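Local coordinates for protein methylenetetrahydrofolate--tRNA-(uracil-5-)-methyltransferase TrmFO (Thermus thermophilus, PDB 3G5S) that uses flavin-adenine dinucleotide and methylenetetrahydrofolate, probably with NADH or NADPH as reductant, to methylate uridine 54 of tRNA to 5-methyluridine, at residues H41-R45 with F46-V50; A74-L77 with V78-A81; S101-I104 with T105-T109; L131-G134 with P135-E139. One frame throughout, in Å; residues are numbered along the deposited sequence.

Contact 1 (H41-R45 with F46-V50); sequences HGTDR and FAEIV. With FAD (flavin-adenine dinucleotide), chain B.
E48 reaches back across its own loop to H41, G42 and T43, drawing together part of the long connection between strands 27-30 and 54-57 of an FAD-binding Rossmann-type domain. An ST turn at T43 and a type II beta turn from R45 to E48 fold the chain so that this glutamate faces the earlier residues.

The polar contacts converge on the carboxylate. G42 N gives a hydrogen bond of 2.8 Å to E48 OE2, taken on the syn lone pair. E48 OE1 accepts two more from T43: its backbone N at 3.0 Å, on the syn side but 31° out of the carboxylate plane, and its OG1 at 2.7 Å from well above that plane, on the same face. T43 OG1 in turn accepts from R45 N, which fixes the hydroxyl between two partners. The reach comes from a fully stretched chain, E48 CG anti to its backbone N (chi1 174°). Three donors on one buried carboxylate would be expected to favour its charged form, and R33 adds a weak, long ion pair.

The apolar part is a CH-pi contact: V50 CG1 sits over the centre of the H41 ring, 3.5 Å from the centroid. E48 OE1 meets the same ring at its edge, in plane.

Outside 41-50, R45 forms a salt bridge with E98 of helix 97-109, and T38, earlier in the same loop, is hydrogen-bonded to H41 ND1. H41 and V50 both border the FAD pocket, V50 CG2 lying 3.9 Å from C7 of the flavin. One water bridges H41 NE2, the carbonyl oxygen of E48 and FAD O2A, each at 2.8 Å.

Contact 2 (A74-L77 with V78-A81); sequences AGSL and VMEA
S76 caps the helix that begins right after it: its OG accepts from M79 N at 3.0 Å with a nearly straight bond (163°). Just before it, G75 ends helix 63-74 in a Schellman motif with positive phi, so one helix stops and the next starts within two residues.

The tight side is built round S76. With OG swung anti to its backbone N (chi1 160°), the hydroxyl lies under the first turn, 3.6 Å from M79 CG, while S76 O takes the amide of E80 at 3.0 Å and E80 CG packs alongside that same oxygen. L77 O receives A81 N in the next helical bond. E15 of helix 11-22 joins the cap directly, hydrogen-bonded to S76 OG and to the amides of L77 and V78. With an alanine in place of S76, M79 N would probably lose its cap and E15 one of its hydrogen-bond partners.

The other side is looser and wetter. A water donates to both G75 O, at 2.7 Å, and E80 OE2, at 2.8 Å, linking two acceptors that could not bond each other directly. E80 OE1 is hydrogen-bonded to Y103 OH, and L77 CD1 comes no nearer to E80 OE1 than 4.0 Å.

M79, a selenomethionine, folds back on helix 63-74; V78 leans on L11 of helix 11-22 and on helix 343-361, while L77 and A81 face helix 97-109.

Contact 3 (S101-I104 with T105-T109); sequences SGYI and TERLT
S101 O is gripped twice by T105, through its backbone N at 2.9 Å and its OG1 at 2.7 Å, the two donors coming from opposite faces of the carbonyl plane. T105 OG1 can fold back this way because it stands beside its own backbone N, anti to the carbonyl carbon (chi1 -60°). The same hydroxyl is also the acceptor for F46 N, so it is used in both directions. T109 repeats the pattern one turn on, its N and OG1 both donating to T105 O.

The next carbonyls each accept the amide four residues on: G102 O that of E106, Y103 O that of R107, and I104 O that of L108, with L108 N 3.1 Å from I104 O. These are the i to i+4 bonds of an alpha helix, here the last turns of helix 97-109, which lies against helices 11-22 and 77-84 and carries the loop of F46 on another flank.

On one side of the helix Y103 and R107 run side by side. R107 CG lies over a face of the tyrosine ring, 3.9 Å from its centroid and offset toward the rim, while the guanidinium stands almost perpendicular to the ring, 83° between planes. Its NH1 makes a weak bond of 3.0 Å to Y103 OH, bent to 135°. The strongest polar partner of that hydroxyl is E80 OE1, on helix 77-84. A phenylalanine in place of Y103 would probably leave E80 OE1 without its hydroxyl partner and R107 NH1 without the acceptor of its weak bond. S101 OG is taken by R45 NH2. I104 CG2 and L108 CD1 meet at 3.9 Å on the flank facing A47 and S14.

Contact 4 (L131-G134 with P135-E139); sequences LATG and PLTSE. With FAD (flavin-adenine dinucleotide), chain B.
T133 holds OG1 between its backbone N and carbonyl carbon (chi1 44°), and T137 sets OG1 beside its own N, anti to the carbonyl carbon (chi1 -72°); the two hydroxyls thereby meet at 2.7 Å, T133 donating to T137. T133 comes just before, and T137 is the last residue of, a type I beta turn from G134 to T137, in the loop that leaves strand 129-131 of the Rossmann-type parallel sheet and enters helix 139-149.

T137 OG1 passes the bond on to G134 O, also at 2.7 Å, in the carbonyl plane and on a lone pair. The amide of T137 reaches the same oxygen from well above that plane, so G134 O takes two donors from one residue and the turn is pinned by both backbone and side chain.

G134 has positive phi, and a side chain there would clash with FAD O3P; its CA already lies 3.2 Å from that bridging oxygen. P135 CG rests 3.4 Å from O3' of the ribityl chain. T133 CG2 touches the adenine, 3.5 Å from C5A. A water links T133 O, L136 N and FAD O1A.

S138 stands at the N-cap of the following helix; its hydroxyl makes a weak capping bond to L141 N and a hydrogen bond to E120. At the adenine itself, S138 N donates to FAD N7A at 3.2 Å, and S138 OG stands 2.9 Å from FAD N6A.

The four contacts follow one another along the chain, all within the same GidA-family region. Contacts 1 and 4 lie about 14 Å apart between centres and do not touch; both border the cofactor, from loops after two strands of the parallel sheet, 27-30 and 129-131. Contact 3, on helix 97-109, has its centre about 11 Å from that of contact 1, and the 41-50 loop is hydrogen-bonded to this helix. The helix also meets helix 77-84 of contact 2, about 12 Å away between centres, through polar and apolar side chains. Helix 97-109 thus ties the 41-50 loop, whose H41 and V50 line the FAD pocket, to a helix junction farther from it.

Contact 1 (H41-R45 with F46-V50)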
loop_
_atom_site.group_PDB
_atom_site.type_symbol
_atom_site.label_atom_id
_atom_site.label_comp_id
_atom_site.label_asym_id
_atom_site.label_seq_id
_atom_site.Cartn_x
_atom_site.Cartn_y
_atom_site.Cartn_z
ATOM N N HIS A 41 4.671 18.789 3.523
ATOM C CA HIS A 41 5.902 18.854 4.307
ATOM C C HIS A 41 6.173 20.249 4.841
ATOM O O HIS A 41 5.729 21.236 4.260
ATOM C CB HIS A 41 7.092 18.443 3.446
ATOM C CG HIS A 41 7.212 16.969 3.238
ATOM N ND1 HIS A 41 6.496 16.290 2.276
ATOM C CD2 HIS A 41 7.985 16.046 3.856
ATOM C CE1 HIS A 41 6.819 15.010 2.316
ATOM N NE2 HIS A 41 7.722 14.836 3.264
ATOM N N GLY A 42 6.929 20.329 5.932
ATOM C CA GLY A 42 7.295 21.612 6.505
ATOM C C GLY A 42 8.743 21.737 6.952
ATOM O O GLY A 42 9.142 22.783 7.461
ATOM N N THR A 43 9.538 20.685 6.768
ATOM C CA THR A 43 10.919 20.701 7.248
ATOM C C THR A 43 11.940 20.308 6.184
ATOM O O THR A 43 11.584 19.948 5.059
ATOM C CB THR A 43 11.118 19.764 8.462
ATOM O OG1 THR A 43 11.286 18.414 8.010
ATOM C CG2 THR A 43 9.928 19.842 9.408
ATOM N N ASP A 44 13.216 20.371 6.561
ATOM C CA ASP A 44 14.313 19.937 5.704
ATOM C C ASP A 44 14.785 18.522 6.045
ATOM O O ASP A 44 15.770 18.044 5.484
ATOM C CB ASP A 44 15.486 20.921 5.798
ATOM C CG ASP A 44 16.095 20.984 7.190
ATOM O OD1 ASP A 44 15.670 20.218 8.076
ATOM O OD2 ASP A 44 17.009 21.808 7.402
ATOM N N ARG A 45 14.073 17.857 6.951
ATOM C CA ARG A 45 14.520 16.586 7.508
ATOM C C ARG A 45 14.222 15.405 6.604
ATOM O O ARG A 45 13.191 15.365 5.931
ATOM C CB ARG A 45 13.844 16.338 8.854
ATOM C CG ARG A 45 14.212 17.330 9.935
ATOM C CD ARG A 45 15.508 16.941 10.616
ATOM N NE ARG A 45 15.776 17.776 11.784
ATOM C CZ ARG A 45 15.247 17.576 12.989
ATOM N NH1 ARG A 45 15.554 18.391 13.990
ATOM N NH2 ARG A 45 14.411 16.565 13.193
ATOM N N PHE A 46 15.117 14.425 6.607
ATOM C CA PHE A 46 14.840 13.163 5.943
ATOM C C PHE A 46 13.797 12.393 6.747
ATOM O O PHE A 46 13.806 12.415 7.976
ATOM C CB PHE A 46 16.103 12.317 5.807
ATOM C CG PHE A 46 17.246 13.020 5.118
ATOM C CD1 PHE A 46 17.022 14.082 4.246
ATOM C CD2 PHE A 46 18.549 12.597 5.320
ATOM C CE1 PHE A 46 18.083 14.716 3.609
ATOM C CE2 PHE A 46 19.609 13.228 4.689
ATOM C CZ PHE A 46 19.373 14.285 3.838
ATOM N N ALA A 47 12.905 11.717 6.034
ATOM C CA ALA A 47 11.879 10.883 6.644
ATOM C C ALA A 47 10.964 11.676 7.580
ATOM O O ALA A 47 10.505 11.179 8.604
ATOM C CB ALA A 47 12.505 9.685 7.359
ATOM N N GLU A 48 10.686 12.918 7.206
ATOM C CA GLU A 48 9.677 13.698 7.895
ATOM C C GLU A 48 8.343 12.960 7.881
ATOM O O GLU A 48 7.909 12.464 6.838
ATOM C CB GLU A 48 9.517 15.071 7.232
ATOM C CG GLU A 48 8.367 15.891 7.803
ATOM C CD GLU A 48 8.233 17.283 7.181
ATOM O OE1 GLU A 48 9.174 17.764 6.514
ATOM O OE2 GLU A 48 7.167 17.900 7.369
ATOM N N ILE A 49 7.705 12.901 9.045
ATOM C CA ILE A 49 6.387 12.308 9.201
ATOM C C ILE A 49 5.358 13.424 9.036
ATOM O O ILE A 49 5.304 14.343 9.849
ATOM C CB ILE A 49 6.251 11.683 10.605
ATOM C CG1 ILE A 49 7.246 10.532 10.780
ATOM C CG2 ILE A 49 4.819 11.231 10.867
ATOM C CD1 ILE A 49 6.836 9.254 10.079
ATOM N N VAL A 50 4.562 13.366 7.973
ATOM C CA VAL A 50 3.713 14.509 7.635
ATOM C C VAL A 50 2.346 14.535 8.321
ATOM O O VAL A 50 1.688 15.569 8.335
ATOM C CB VAL A 50 3.532 14.688 6.107
ATOM C CG1 VAL A 50 4.878 14.902 5.439
ATOM C CG2 VAL A 50 2.791 13.508 5.511
HETATM P PA FAD B . 7.602 10.758 1.237
HETATM O O1A FAD B . 6.589 11.816 0.909
HETATM O O2A FAD B . 7.843 10.428 2.678
HETATM O O5B FAD B . 9.019 11.107 0.590
HETATM C C5B FAD B . 9.133 11.552 -0.748
HETATM C C4B FAD B . 10.261 12.563 -0.791
HETATM O O4B FAD B . 10.555 12.877 -2.142
HETATM C C3B FAD B . 9.874 13.877 -0.116
HETATM O O3B FAD B . 10.846 14.258 0.838
HETATM C C2B FAD B . 9.786 14.879 -1.268
HETATM O O2B FAD B . 10.146 16.203 -0.929
HETATM C C1B FAD B . 10.762 14.286 -2.266
HETATM N N9A FAD B . 10.559 14.589 -3.691
HETATM C C8A FAD B . 9.398 14.514 -4.408
HETATM N N7A FAD B . 9.673 14.772 -5.704
HETATM C C5A FAD B . 11.009 15.000 -5.813
HETATM C C6A FAD B . 11.841 15.306 -6.881
HETATM N N6A FAD B . 11.420 15.261 -8.152
HETATM N N1A FAD B . 13.178 15.468 -6.642
HETATM C C2A FAD B . 13.701 15.360 -5.375
HETATM N N3A FAD B . 12.888 15.054 -4.307
HETATM C C4A FAD B . 11.571 14.889 -4.549
HETATM N N1 FAD B . 0.938 7.296 6.085
HETATM C C2 FAD B . 0.686 6.660 7.273
HETATM O O2 FAD B . 1.126 5.531 7.483
HETATM N N3 FAD B . -0.066 7.298 8.241
HETATM C C4 FAD B . -0.576 8.573 8.058
HETATM O O4 FAD B . -1.241 9.119 8.946
HETATM C C4X FAD B . -0.311 9.210 6.846
HETATM N N5 FAD B . -0.796 10.475 6.598
HETATM C C5X FAD B . -0.516 11.093 5.397
HETATM C C6 FAD B . -1.003 12.376 5.164
HETATM C C7 FAD B . -0.746 13.018 3.961
HETATM C C7M FAD B . -1.276 14.403 3.715
HETATM C C8 FAD B . 0.012 12.372 2.989
HETATM C C8M FAD B . 0.301 13.057 1.685
HETATM C C9 FAD B . 0.504 11.090 3.221
HETATM C C9A FAD B . 0.243 10.440 4.425
HETATM N N10 FAD B . 0.716 9.154 4.650
HETATM C C10 FAD B . 0.443 8.561 5.869
HETATM C "C1'" FAD B . 0.931 8.230 3.473
HETATM C "C2'" FAD B . 2.373 7.710 3.334
HETATM O "O2'" FAD B . 2.618 6.572 4.143
HETATM C "C3'" FAD B . 3.410 8.803 3.593
HETATM O "O3'" FAD B . 3.237 9.775 2.582
HETATM C "C4'" FAD B . 4.849 8.292 3.566
HETATM O "O4'" FAD B . 5.684 9.331 4.036
HETATM C "C5'" FAD B . 5.269 7.822 2.179
HETATM O "O5'" FAD B . 6.666 7.623 2.148
HETATM P P FAD B . 7.467 7.902 0.792
HETATM O O1P FAD B . 6.892 7.108 -0.337
HETATM O O2P FAD B . 8.915 7.712 1.102
HETATM O O3P FAD B . 7.144 9.437 0.449
HETATM O O HOH W 1 8.962 12.461 4.234
#

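Contact 2 (A74-L77 with V78-A81)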
loop_
_atom_site.group_PDB
_atom_site.type_symbol
_atom_site.label_atom_id
_atom_site.label_comp_id
_atom_site.label_asym_id
_atom_site.label_seq_id
_atom_site.Cartn_x
_atom_site.Cartn_y
_atom_site.Cartn_z
ATOM N N ALA A 74 15.771 -6.934 9.930
ATOM C CA ALA A 74 16.549 -6.480 8.784
ATOM C C ALA A 74 17.543 -5.371 9.128
ATOM O O ALA A 74 18.397 -5.046 8.314
ATOM C CB ALA A 74 15.616 -6.018 7.667
ATOM N N GLY A 75 17.429 -4.773 10.312
ATOM C CA GLY A 75 18.289 -3.659 10.680
ATOM C C GLY A 75 17.848 -2.311 10.118
ATOM O O GLY A 75 18.667 -1.432 9.861
ATOM N N SER A 76 16.545 -2.148 9.922
ATOM C CA SER A 76 15.958 -0.911 9.408
ATOM C C SER A 76 16.313 0.327 10.235
ATOM O O SER A 76 16.150 0.340 11.463
ATOM C CB SER A 76 14.431 -1.088 9.372
ATOM O OG SER A 76 13.732 0.143 9.331
ATOM N N LEU A 77 16.764 1.376 9.551
ATOM C CA LEU A 77 17.013 2.655 10.198
ATOM C C LEU A 77 15.721 3.276 10.718
ATOM O O LEU A 77 15.688 3.872 11.797
ATOM C CB LEU A 77 17.692 3.608 9.215
ATOM C CG LEU A 77 18.016 5.013 9.719
ATOM C CD1 LEU A 77 18.972 4.958 10.895
ATOM C CD2 LEU A 77 18.603 5.840 8.583
ATOM N N VAL A 78 14.659 3.164 9.935
ATOM C CA VAL A 78 13.359 3.665 10.359
ATOM C C VAL A 78 12.913 2.994 11.663
ATOM O O VAL A 78 12.436 3.669 12.572
ATOM C CB VAL A 78 12.314 3.526 9.232
ATOM C CG1 VAL A 78 10.891 3.642 9.763
ATOM C CG2 VAL A 78 12.579 4.586 8.160
HETATM N N MSE A 79 13.102 1.682 11.779
HETATM C CA MSE A 79 12.730 1.017 13.028
HETATM C C MSE A 79 13.640 1.414 14.195
HETATM O O MSE A 79 13.163 1.548 15.316
HETATM C CB MSE A 79 12.672 -0.500 12.864
HETATM C CG MSE A 79 11.523 -0.980 11.996
HETATM SE SE MSE A 79 9.774 -0.371 12.590
HETATM C CE MSE A 79 9.802 -1.174 14.363
ATOM N N GLU A 80 14.934 1.609 13.943
ATOM C CA GLU A 80 15.830 2.101 14.988
ATOM C C GLU A 80 15.334 3.443 15.502
ATOM O O GLU A 80 15.237 3.677 16.709
ATOM C CB GLU A 80 17.248 2.278 14.451
ATOM C CG GLU A 80 17.990 1.003 14.150
ATOM C CD GLU A 80 19.450 1.247 13.781
ATOM O OE1 GLU A 80 19.911 2.407 13.845
ATOM O OE2 GLU A 80 20.127 0.271 13.414
ATOM N N ALA A 81 15.040 4.337 14.564
ATOM C CA ALA A 81 14.574 5.665 14.910
ATOM C C ALA A 81 13.274 5.591 15.691
ATOM O O ALA A 81 13.084 6.329 16.653
ATOM C CB ALA A 81 14.381 6.494 13.647
HETATM O O HOH W 2 20.942 -0.363 10.863
#

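Contact 3 (S101-I104 with T105-T109)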
loop_
_atom_site.group_PDB
_atom_site.type_symbol
_atom_site.label_atom_id
_atom_site.label_comp_id
_atom_site.label_asym_id
_atom_site.label_seq_id
_atom_site.Cartn_x
_atom_site.Cartn_y
_atom_site.Cartn_z
ATOM N N SER A 101 12.742 11.919 12.855
ATOM C CA SER A 101 13.377 12.405 11.633
ATOM C C SER A 101 14.776 12.943 11.917
ATOM O O SER A 101 15.657 12.872 11.060
ATOM C CB SER A 101 12.514 13.463 10.955
ATOM O OG SER A 101 12.541 14.670 11.691
ATOM N N GLY A 102 14.982 13.472 13.119
ATOM C CA GLY A 102 16.290 13.975 13.497
ATOM C C GLY A 102 17.342 12.883 13.514
ATOM O O GLY A 102 18.443 13.057 12.995
ATOM N N TYR A 103 16.999 11.749 14.119
ATOM C CA TYR A 103 17.915 10.615 14.194
ATOM C C TYR A 103 18.253 10.089 12.802
ATOM O O TYR A 103 19.415 9.838 12.485
ATOM C CB TYR A 103 17.310 9.503 15.060
ATOM C CG TYR A 103 18.150 8.247 15.174
ATOM C CD1 TYR A 103 19.128 8.128 16.150
ATOM C CD2 TYR A 103 17.950 7.175 14.317
ATOM C CE1 TYR A 103 19.889 6.976 16.259
ATOM C CE2 TYR A 103 18.704 6.019 14.422
ATOM C CZ TYR A 103 19.673 5.927 15.390
ATOM O OH TYR A 103 20.427 4.777 15.497
ATOM N N ILE A 104 17.230 9.916 11.973
ATOM C CA ILE A 104 17.430 9.420 10.618
ATOM C C ILE A 104 18.325 10.367 9.815
ATOM O O ILE A 104 19.248 9.936 9.120
ATOM C CB ILE A 104 16.072 9.211 9.922
ATOM C CG1 ILE A 104 15.322 8.059 10.606
ATOM C CG2 ILE A 104 16.258 8.934 8.444
ATOM C CD1 ILE A 104 13.882 7.930 10.195
ATOM N N THR A 105 18.051 11.659 9.927
ATOM C CA THR A 105 18.807 12.664 9.197
ATOM C C THR A 105 20.270 12.675 9.638
ATOM O O THR A 105 21.175 12.753 8.813
ATOM C CB THR A 105 18.187 14.055 9.375
ATOM O OG1 THR A 105 16.843 14.045 8.875
ATOM C CG2 THR A 105 18.997 15.096 8.622
ATOM N N GLU A 106 20.497 12.589 10.945
ATOM C CA GLU A 106 21.857 12.556 11.476
ATOM C C GLU A 106 22.633 11.315 11.028
ATOM O O GLU A 106 23.788 11.420 10.609
ATOM C CB GLU A 106 21.847 12.649 13.004
ATOM C CG GLU A 106 21.309 13.963 13.548
ATOM C CD GLU A 106 21.422 14.057 15.061
ATOM O OE1 GLU A 106 22.475 13.662 15.607
ATOM O OE2 GLU A 106 20.459 14.528 15.704
ATOM N N ARG A 107 22.008 10.142 11.114
ATOM C CA ARG A 107 22.704 8.906 10.763
ATOM C C ARG A 107 23.081 8.892 9.285
ATOM O O ARG A 107 24.182 8.498 8.923
ATOM C CB ARG A 107 21.873 7.661 11.108
ATOM C CG ARG A 107 21.677 7.382 12.602
ATOM C CD ARG A 107 22.981 7.289 13.378
ATOM N NE ARG A 107 23.930 6.311 12.847
ATOM C CZ ARG A 107 23.860 4.997 13.047
ATOM N NH1 ARG A 107 22.862 4.478 13.747
ATOM N NH2 ARG A 107 24.787 4.194 12.540
ATOM N N LEU A 108 22.158 9.321 8.430
ATOM C CA LEU A 108 22.427 9.372 6.998
ATOM C C LEU A 108 23.475 10.426 6.655
ATOM O O LEU A 108 24.476 10.134 5.998
ATOM C CB LEU A 108 21.135 9.637 6.224
ATOM C CG LEU A 108 20.261 8.401 6.023
ATOM C CD1 LEU A 108 18.855 8.781 5.602
ATOM C CD2 LEU A 108 20.895 7.463 5.013
ATOM N N THR A 109 23.244 11.652 7.109
ATOM C CA THR A 109 24.111 12.764 6.740
ATOM C C THR A 109 25.554 12.525 7.184
ATOM O O THR A 109 26.494 12.938 6.507
ATOM C CB THR A 109 23.581 14.100 7.294
ATOM O OG1 THR A 109 22.265 14.339 6.779
ATOM C CG2 THR A 109 24.493 15.253 6.887
#

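Contact 4 (L131-G134 with P135-E139)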
loop_
_atom_site.group_PDB
_atom_site.type_symbol
_atom_site.label_atom_id
_atom_site.label_comp_id
_atom_site.label_asym_id
_atom_site.label_seq_id
_atom_site.Cartn_x
_atom_site.Cartn_y
_atom_site.Cartn_z
ATOM N N LEU A 131 13.826 5.345 -7.292
ATOM C CA LEU A 131 12.873 6.455 -7.247
ATOM C C LEU A 131 11.940 6.285 -6.053
ATOM O O LEU A 131 11.281 5.261 -5.915
ATOM C CB LEU A 131 12.053 6.507 -8.530
ATOM C CG LEU A 131 12.856 6.629 -9.823
ATOM C CD1 LEU A 131 11.915 6.612 -11.000
ATOM C CD2 LEU A 131 13.733 7.883 -9.836
ATOM N N ALA A 132 11.888 7.301 -5.198
ATOM C CA ALA A 132 11.153 7.217 -3.934
ATOM C C ALA A 132 10.538 8.575 -3.590
ATOM O O ALA A 132 10.719 9.105 -2.495
ATOM C CB ALA A 132 12.083 6.733 -2.816
ATOM N N THR A 133 9.795 9.134 -4.539
ATOM C CA THR A 133 9.376 10.524 -4.453
ATOM C C THR A 133 7.995 10.744 -3.835
ATOM O O THR A 133 7.581 11.885 -3.652
ATOM C CB THR A 133 9.499 11.195 -5.832
ATOM O OG1 THR A 133 8.980 10.314 -6.834
ATOM C CG2 THR A 133 10.964 11.466 -6.141
ATOM N N GLY A 134 7.305 9.662 -3.488
ATOM C CA GLY A 134 6.149 9.747 -2.619
ATOM C C GLY A 134 4.844 10.176 -3.248
ATOM O O GLY A 134 4.738 10.369 -4.460
ATOM N N PRO A 135 3.823 10.345 -2.407
ATOM C CA PRO A 135 2.491 10.708 -2.902
ATOM C C PRO A 135 2.464 12.075 -3.576
ATOM O O PRO A 135 1.582 12.320 -4.391
ATOM C CB PRO A 135 1.643 10.738 -1.630
ATOM C CG PRO A 135 2.603 10.939 -0.522
ATOM C CD PRO A 135 3.875 10.270 -0.935
ATOM N N LEU A 136 3.414 12.940 -3.237
ATOM C CA LEU A 136 3.475 14.282 -3.801
ATOM C C LEU A 136 4.743 14.436 -4.651
ATOM O O LEU A 136 5.395 15.479 -4.666
ATOM C CB LEU A 136 3.385 15.328 -2.688
ATOM C CG LEU A 136 2.099 15.211 -1.857
ATOM C CD1 LEU A 136 2.129 16.104 -0.623
ATOM C CD2 LEU A 136 0.871 15.505 -2.711
ATOM N N THR A 137 5.074 13.360 -5.356
ATOM C CA THR A 137 6.098 13.365 -6.391
ATOM C C THR A 137 5.976 14.640 -7.228
ATOM O O THR A 137 4.878 15.011 -7.642
ATOM C CB THR A 137 5.934 12.132 -7.306
ATOM O OG1 THR A 137 6.325 10.940 -6.608
ATOM C CG2 THR A 137 6.789 12.256 -8.543
ATOM N N SER A 138 7.094 15.314 -7.481
ATOM C CA SER A 138 7.028 16.575 -8.212
ATOM C C SER A 138 6.442 16.369 -9.604
ATOM O O SER A 138 6.594 15.309 -10.220
ATOM C CB SER A 138 8.396 17.246 -8.306
ATOM O OG SER A 138 9.162 16.672 -9.343
ATOM N N GLU A 139 5.765 17.400 -10.092
ATOM C CA GLU A 139 5.113 17.336 -11.384
ATOM C C GLU A 139 6.083 16.956 -12.500
ATOM O O GLU A 139 5.760 16.137 -13.358
ATOM C CB GLU A 139 4.451 18.678 -11.690
ATOM C CG GLU A 139 3.798 18.763 -13.055
ATOM C CD GLU A 139 3.137 20.107 -13.285
ATOM O OE1 GLU A 139 2.485 20.613 -12.346
ATOM O OE2 GLU A 139 3.272 20.658 -14.396
HETATM P PA FAD B . 7.602 10.758 1.237
HETATM O O1A FAD B . 6.589 11.816 0.909
HETATM O O2A FAD B . 7.843 10.428 2.678
HETATM O O5B FAD B . 9.019 11.107 0.590
HETATM C C5B FAD B . 9.133 11.552 -0.748
HETATM C C4B FAD B . 10.261 12.563 -0.791
HETATM O O4B FAD B . 10.555 12.877 -2.142
HETATM C C3B FAD B . 9.874 13.877 -0.116
HETATM O O3B FAD B . 10.846 14.258 0.838
HETATM C C2B FAD B . 9.786 14.879 -1.268
HETATM O O2B FAD B . 10.146 16.203 -0.929
HETATM C C1B FAD B . 10.762 14.286 -2.266
HETATM N N9A FAD B . 10.559 14.589 -3.691
HETATM C C8A FAD B . 9.398 14.514 -4.408
HETATM N N7A FAD B . 9.673 14.772 -5.704
HETATM C C5A FAD B . 11.009 15.000 -5.813
HETATM C C6A FAD B . 11.841 15.306 -6.881
HETATM N N6A FAD B . 11.420 15.261 -8.152
HETATM N N1A FAD B . 13.178 15.468 -6.642
HETATM C C2A FAD B . 13.701 15.360 -5.375
HETATM N N3A FAD B . 12.888 15.054 -4.307
HETATM C C4A FAD B . 11.571 14.889 -4.549
HETATM N N1 FAD B . 0.938 7.296 6.085
HETATM C C2 FAD B . 0.686 6.660 7.273
HETATM O O2 FAD B . 1.126 5.531 7.483
HETATM N N3 FAD B . -0.066 7.298 8.241
HETATM C C4 FAD B . -0.576 8.573 8.058
HETATM O O4 FAD B . -1.241 9.119 8.946
HETATM C C4X FAD B . -0.311 9.210 6.846
HETATM N N5 FAD B . -0.796 10.475 6.598
HETATM C C5X FAD B . -0.516 11.093 5.397
HETATM C C6 FAD B . -1.003 12.376 5.164
HETATM C C7 FAD B . -0.746 13.018 3.961
HETATM C C7M FAD B . -1.276 14.403 3.715
HETATM C C8 FAD B . 0.012 12.372 2.989
HETATM C C8M FAD B . 0.301 13.057 1.685
HETATM C C9 FAD B . 0.504 11.090 3.221
HETATM C C9A FAD B . 0.243 10.440 4.425
HETATM N N10 FAD B . 0.716 9.154 4.650
HETATM C C10 FAD B . 0.443 8.561 5.869
HETATM C "C1'" FAD B . 0.931 8.230 3.473
HETATM C "C2'" FAD B . 2.373 7.710 3.334
HETATM O "O2'" FAD B . 2.618 6.572 4.143
HETATM C "C3'" FAD B . 3.410 8.803 3.593
HETATM O "O3'" FAD B . 3.237 9.775 2.582
HETATM C "C4'" FAD B . 4.849 8.292 3.566
HETATM O "O4'" FAD B . 5.684 9.331 4.036
HETATM C "C5'" FAD B . 5.269 7.822 2.179
HETATM O "O5'" FAD B . 6.666 7.623 2.148
HETATM P P FAD B . 7.467 7.902 0.792
HETATM O O1P FAD B . 6.892 7.108 -0.337
HETATM O O2P FAD B . 8.915 7.712 1.102
HETATM O O3P FAD B . 7.144 9.437 0.449
HETATM O O HOH W 3 5.827 13.015 -1.641
#